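Local coordinates for protein isomerase prhC (PDB 5X9J) that acts as an isomerase in the biosynthesis of paraherquonin, a highly congested hexacyclic fungal meroterpenoid, and works as a homodimer, at residues R69-N72 and N73-R77; F80-W83 and K84-G87. One frame throughout, in Å; residues are numbered along the deposited sequence.

Contact 1: residues R69-N72 and N73-R77; sequences RPLN and NQETR
N72 and E75 form a capping box at the start of helix 73-86. N72 is the N-cap residue. N72 OD1 accepts from E75 N at 2.9 Å, nearly straight, with the N-H meeting the side-chain carbonyl almost head-on. The N72 side chain can turn back over the first helical turn because CG sits between the backbone N and the carbonyl carbon (chi1 61°). The return bond runs from N72 N to E75 OE2, 2.8 Å long, and uses the anti lone pair of that oxygen. The two side chains cross at about a right angle. Each residue thus gives its backbone N-H to the side chain of the other.

The carboxylate of E75 is shared. While OE2 closes the box, OE1 takes both end nitrogens of R69 in a salt bridge. R69 NH1 lies 2.8 Å from E75 OE1 and R69 NH2 lies 3.0 Å from the same atom, both from one face of the carboxylate. OE1 lies close to the guanidinium plane, but the two flat groups are turned 53° apart. Without this carboxylate, as with an alanine at E75, N72 N would probably lose its acceptor and R69 its counter-charge, leaving the arginine able to swing away.

W172 of helix 167-173 touches R69, L71 and E75. L71 also packs on the stem of E75, CB to CB at 3.9 Å. The helix proper opens with the bond from T76 N to N72 O, 2.8 Å.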
ATOM      1  N   ARG B  69      -7.230  13.164   3.851  1.00 33.06           N
ATOM      2  CA  ARG B  69      -6.997  14.547   3.456  1.00 40.12           C
ATOM      3  C   ARG B  69      -5.500  14.801   3.335  1.00 36.02           C
ATOM      4  O   ARG B  69      -4.749  14.490   4.264  1.00 35.92           O
ATOM      5  CB  ARG B  69      -7.609  15.515   4.470  1.00 39.88           C
ATOM      6  CG  ARG B  69      -7.396  16.985   4.107  1.00 46.03           C
ATOM      7  CD  ARG B  69      -8.057  17.946   5.105  1.00 53.04           C
ATOM      8  NE  ARG B  69      -7.355  17.974   6.387  1.00 60.71           N
ATOM      9  CZ  ARG B  69      -6.283  18.723   6.640  1.00 57.02           C
ATOM     10  NH1 ARG B  69      -5.779  19.517   5.699  1.00 55.94           N
ATOM     11  NH2 ARG B  69      -5.714  18.680   7.839  1.00 59.47           N
ATOM     12  N   PRO B  70      -5.031  15.359   2.222  1.00 34.21           N
ATOM     13  CA  PRO B  70      -3.594  15.614   2.075  1.00 36.92           C
ATOM     14  C   PRO B  70      -3.102  16.649   3.073  1.00 36.87           C
ATOM     15  O   PRO B  70      -3.811  17.601   3.408  1.00 43.35           O
ATOM     16  CB  PRO B  70      -3.472  16.129   0.636  1.00 37.58           C
ATOM     17  CG  PRO B  70      -4.834  16.699   0.331  1.00 39.44           C
ATOM     18  CD  PRO B  70      -5.804  15.813   1.052  1.00 36.68           C
ATOM     19  N   LEU B  71      -1.879  16.456   3.553  1.00 34.44           N
ATOM     20  CA  LEU B  71      -1.261  17.373   4.501  1.00 36.18           C
ATOM     21  C   LEU B  71      -0.152  18.158   3.818  1.00 33.62           C
ATOM     22  O   LEU B  71       0.651  17.593   3.077  1.00 27.86           O
ATOM     23  CB  LEU B  71      -0.689  16.628   5.706  1.00 36.87           C
ATOM     24  CG  LEU B  71      -1.643  15.806   6.579  1.00 39.98           C
ATOM     25  CD1 LEU B  71      -0.898  15.356   7.825  1.00 38.36           C
ATOM     26  CD2 LEU B  71      -2.874  16.612   6.948  1.00 40.78           C
ATOM     27  N   ASN B  72      -0.098  19.463   4.082  1.00 37.47           N
ATOM     28  CA  ASN B  72       0.987  20.278   3.560  1.00 35.57           C
ATOM     29  C   ASN B  72       2.185  20.209   4.508  1.00 37.36           C
ATOM     30  O   ASN B  72       2.168  19.504   5.524  1.00 34.29           O
ATOM     31  CB  ASN B  72       0.512  21.718   3.312  1.00 35.83           C
ATOM     32  CG  ASN B  72       0.028  22.419   4.573  1.00 39.03           C
ATOM     33  OD1 ASN B  72       0.540  22.198   5.663  1.00 38.10           O
ATOM     34  ND2 ASN B  72      -0.981  23.277   4.417  1.00 38.58           N
ATOM     35  N   ASN B  73       3.237  20.965   4.180  1.00 36.15           N
ATOM     36  CA  ASN B  73       4.478  20.871   4.946  1.00 36.85           C
ATOM     37  C   ASN B  73       4.281  21.287   6.399  1.00 39.02           C
ATOM     38  O   ASN B  73       4.831  20.656   7.310  1.00 40.09           O
ATOM     39  CB  ASN B  73       5.567  21.708   4.285  1.00 34.25           C
ATOM     40  CG  ASN B  73       6.049  21.091   2.990  1.00 36.30           C
ATOM     41  OD1 ASN B  73       5.846  19.900   2.750  1.00 35.13           O
ATOM     42  ND2 ASN B  73       6.698  21.889   2.152  1.00 38.33           N
ATOM     43  N   GLN B  74       3.503  22.340   6.639  1.00 38.60           N
ATOM     44  CA  GLN B  74       3.269  22.771   8.015  1.00 43.84           C
ATOM     45  C   GLN B  74       2.460  21.735   8.788  1.00 40.76           C
ATOM     46  O   GLN B  74       2.753  21.452   9.955  1.00 42.59           O
ATOM     47  CB  GLN B  74       2.567  24.130   8.029  1.00 45.32           C
ATOM     48  CG  GLN B  74       2.126  24.596   9.420  1.00 52.93           C
ATOM     49  CD  GLN B  74       3.299  24.801  10.375  1.00 63.94           C
ATOM     50  OE1 GLN B  74       4.404  25.172   9.955  1.00 66.95           O
ATOM     51  NE2 GLN B  74       3.067  24.549  11.666  1.00 62.09           N
ATOM     52  N   GLU B  75       1.447  21.150   8.154  1.00 38.38           N
ATOM     53  CA  GLU B  75       0.660  20.124   8.831  1.00 39.72           C
ATOM     54  C   GLU B  75       1.492  18.874   9.097  1.00 39.42           C
ATOM     55  O   GLU B  75       1.366  18.252  10.157  1.00 36.90           O
ATOM     56  CB  GLU B  75      -0.578  19.794   8.005  1.00 38.11           C
ATOM     57  CG  GLU B  75      -1.521  20.984   7.864  1.00 41.35           C
ATOM     58  CD  GLU B  75      -2.602  20.748   6.832  1.00 44.64           C
ATOM     59  OE1 GLU B  75      -3.790  20.910   7.185  1.00 47.81           O
ATOM     60  OE2 GLU B  75      -2.263  20.394   5.672  1.00 40.35           O
ATOM     61  N   THR B  76       2.360  18.507   8.153  1.00 36.71           N
ATOM     62  CA  THR B  76       3.274  17.389   8.365  1.00 41.21           C
ATOM     63  C   THR B  76       4.160  17.613   9.590  1.00 40.25           C
ATOM     64  O   THR B  76       4.369  16.694  10.392  1.00 38.02           O
ATOM     65  CB  THR B  76       4.133  17.175   7.116  1.00 36.03           C
ATOM     66  OG1 THR B  76       3.310  16.652   6.068  1.00 41.69           O
ATOM     67  CG2 THR B  76       5.266  16.196   7.403  1.00 42.50           C
ATOM     68  N   ARG B  77       4.692  18.825   9.751  1.00 39.45           N
ATOM     69  CA  ARG B  77       5.519  19.105  10.918  1.00 42.05           C
ATOM     70  C   ARG B  77       4.722  18.930  12.203  1.00 41.19           C
ATOM     71  O   ARG B  77       5.194  18.299  13.156  1.00 43.03           O
ATOM     72  CB  ARG B  77       6.103  20.515  10.837  1.00 48.80           C
ATOM     73  CG  ARG B  77       6.932  20.903  12.072  1.00 53.45           C
ATOM     74  CD  ARG B  77       7.782  22.139  11.808  1.00 58.33           C
ATOM     75  NE  ARG B  77       7.063  23.095  10.971  1.00 65.81           N
ATOM     76  CZ  ARG B  77       7.645  24.052  10.255  1.00 70.99           C
ATOM     77  NH1 ARG B  77       8.968  24.185  10.276  1.00 65.78           N
ATOM     78  NH2 ARG B  77       6.903  24.870   9.510  1.00 65.52           N
TER

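Contact 2: residues F80-W83 and K84-G87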
ATOM      1  N   PHE B  80       4.207  15.237  12.865  1.00 39.71           N
ATOM      2  CA  PHE B  80       5.412  14.581  13.363  1.00 40.03           C
ATOM      3  C   PHE B  80       5.693  14.943  14.820  1.00 42.76           C
ATOM      4  O   PHE B  80       6.201  14.110  15.581  1.00 39.02           O
ATOM      5  CB  PHE B  80       6.610  14.928  12.479  1.00 41.42           C
ATOM      6  CG  PHE B  80       6.634  14.182  11.163  1.00 48.62           C
ATOM      7  CD1 PHE B  80       7.754  14.218  10.349  1.00 54.46           C
ATOM      8  CD2 PHE B  80       5.537  13.446  10.742  1.00 53.09           C
ATOM      9  CE1 PHE B  80       7.780  13.532   9.129  1.00 57.19           C
ATOM     10  CE2 PHE B  80       5.556  12.755   9.522  1.00 55.71           C
ATOM     11  CZ  PHE B  80       6.679  12.802   8.719  1.00 52.57           C
ATOM     12  N   GLU B  81       5.369  16.169  15.232  1.00 38.96           N
ATOM     13  CA  GLU B  81       5.525  16.534  16.634  1.00 41.14           C
ATOM     14  C   GLU B  81       4.640  15.673  17.530  1.00 42.68           C
ATOM     15  O   GLU B  81       5.086  15.203  18.583  1.00 41.70           O
ATOM     16  CB  GLU B  81       5.213  18.017  16.834  1.00 43.67           C
ATOM     17  CG  GLU B  81       6.253  18.951  16.226  1.00 50.67           C
ATOM     18  CD  GLU B  81       7.666  18.662  16.719  1.00 62.28           C
ATOM     19  OE1 GLU B  81       8.529  18.290  15.886  1.00 66.91           O
ATOM     20  OE2 GLU B  81       7.913  18.802  17.943  1.00 63.81           O
ATOM     21  N   GLU B  82       3.385  15.442  17.124  1.00 38.55           N
ATOM     22  CA  GLU B  82       2.512  14.569  17.906  1.00 38.70           C
ATOM     23  C   GLU B  82       3.096  13.171  18.011  1.00 41.19           C
ATOM     24  O   GLU B  82       3.041  12.541  19.078  1.00 40.16           O
ATOM     25  CB  GLU B  82       1.117  14.511  17.289  1.00 36.82           C
ATOM     26  CG  GLU B  82       0.405  15.847  17.267  1.00 38.96           C
ATOM     27  CD  GLU B  82       0.041  16.357  18.663  1.00 46.43           C
ATOM     28  OE1 GLU B  82       0.094  15.571  19.644  1.00 43.43           O
ATOM     29  OE2 GLU B  82      -0.311  17.552  18.777  1.00 47.29           O
ATOM     30  N   TRP B  83       3.666  12.672  16.914  1.00 35.71           N
ATOM     31  CA  TRP B  83       4.349  11.389  16.966  1.00 39.21           C
ATOM     32  C   TRP B  83       5.480  11.401  17.988  1.00 39.08           C
ATOM     33  O   TRP B  83       5.639  10.443  18.754  1.00 36.47           O
ATOM     34  CB  TRP B  83       4.904  11.014  15.597  1.00 38.40           C
ATOM     35  CG  TRP B  83       5.498   9.674  15.675  1.00 45.42           C
ATOM     36  CD1 TRP B  83       6.818   9.360  15.872  1.00 46.63           C
ATOM     37  CD2 TRP B  83       4.785   8.434  15.647  1.00 46.40           C
ATOM     38  NE1 TRP B  83       6.971   7.989  15.931  1.00 47.67           N
ATOM     39  CE2 TRP B  83       5.738   7.399  15.796  1.00 48.95           C
ATOM     40  CE3 TRP B  83       3.435   8.095  15.479  1.00 40.48           C
ATOM     41  CZ2 TRP B  83       5.379   6.048  15.785  1.00 48.28           C
ATOM     42  CZ3 TRP B  83       3.081   6.757  15.475  1.00 43.39           C
ATOM     43  CH2 TRP B  83       4.046   5.752  15.628  1.00 47.59           C
ATOM     44  N   LYS B  84       6.287  12.464  18.002  1.00 40.24           N
ATOM     45  CA  LYS B  84       7.434  12.504  18.907  1.00 39.91           C
ATOM     46  C   LYS B  84       7.005  12.572  20.376  1.00 39.24           C
ATOM     47  O   LYS B  84       7.737  12.090  21.248  1.00 40.84           O
ATOM     48  CB  LYS B  84       8.344  13.686  18.564  1.00 41.71           C
ATOM     49  CG  LYS B  84       9.060  13.560  17.226  1.00 43.46           C
ATOM     50  CD  LYS B  84      10.161  14.601  17.097  1.00 50.64           C
ATOM     51  CE  LYS B  84      11.018  14.355  15.857  1.00 53.92           C
ATOM     52  NZ  LYS B  84      12.484  14.437  16.158  1.00 55.88           N
ATOM     53  N   HIS B  85       5.841  13.156  20.670  1.00 37.01           N
ATOM     54  CA  HIS B  85       5.347  13.165  22.047  1.00 39.58           C
ATOM     55  C   HIS B  85       5.035  11.761  22.551  1.00 41.06           C
ATOM     56  O   HIS B  85       5.103  11.507  23.757  1.00 38.98           O
ATOM     57  CB  HIS B  85       4.085  14.024  22.182  1.00 40.66           C
ATOM     58  CG  HIS B  85       4.330  15.500  22.105  1.00 51.49           C
ATOM     59  ND1 HIS B  85       3.348  16.397  21.731  1.00 53.97           N
ATOM     60  CD2 HIS B  85       5.434  16.239  22.367  1.00 53.20           C
ATOM     61  CE1 HIS B  85       3.841  17.624  21.757  1.00 55.27           C
ATOM     62  NE2 HIS B  85       5.104  17.556  22.142  1.00 55.59           N
ATOM     63  N   ILE B  86       4.653  10.842  21.666  1.00 37.63           N
ATOM     64  CA  ILE B  86       4.225   9.523  22.114  1.00 34.97           C
ATOM     65  C   ILE B  86       5.200   8.422  21.746  1.00 33.07           C
ATOM     66  O   ILE B  86       5.030   7.291  22.224  1.00 31.44           O
ATOM     67  CB  ILE B  86       2.802   9.187  21.609  1.00 39.54           C
ATOM     68  CG1 ILE B  86       2.737   9.092  20.081  1.00 41.26           C
ATOM     69  CG2 ILE B  86       1.820  10.242  22.110  1.00 33.48           C
ATOM     70  CD1 ILE B  86       3.097   7.735  19.514  1.00 41.63           C
ATOM     71  N   GLY B  87       6.208   8.700  20.921  1.00 30.02           N
ATOM     72  CA  GLY B  87       7.112   7.661  20.480  1.00 32.75           C
ATOM     73  C   GLY B  87       8.552   8.135  20.509  1.00 31.77           C
ATOM     74  O   GLY B  87       8.837   9.328  20.481  1.00 33.03           O
TER
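W83 and I86 meet on the inner side of the last turns of helix 73-86, an i to i+3 pair. The CD1 methyl of I86 sits over one face of the W83 indole in a CH-pi contact, 4.2 Å from the centroid of the six-membered ring and 14° off its normal. W83 has CG anti to its backbone N (chi1 -176°), which swings the indole off the helix toward L156 of helix 150-162 and L169 of helix 167-173. Its NE1 bonds to S90 OG, and its ring meets that of Y124. This is the tight side, and I86 is buried there.

The other side is looser. H85 and K84 are exposed. The imidazole of H85 lies with one face over E81 O, and E82 OE1 stands near its edge, 4.0 Å from ND1. K84 runs outward, and its NZ bonds to G44 O.

The backbone changes as the helix runs out. K84 N and H85 N still bond four residues back. I86 N instead bonds to W83 O at 3.1 Å, coming in above the carbonyl plane, and its bond to E82 O is weak. G87 N makes a weak bond to the same W83 O at 2.8 Å.

How the contacts relate
Both contacts belong to helix 73-86, and their centres lie about 15 Å apart. Contact 1 comes first along the chain, where the loop after strand 57-61 turns into the helix. Contact 2 follows at the far end, where the chain passes into strands 87-88 and 90-94. The two stretches follow closely on one helix, with only two residues between them. The same neighbours run past both: helix 46-51 and helix 167-173 pack against each, and W172 reaches E75 in contact 1 and E82 in contact 2. Together they mark the two ends of one helix that links strand 57-61 to the antiparallel part of the mixed sheet.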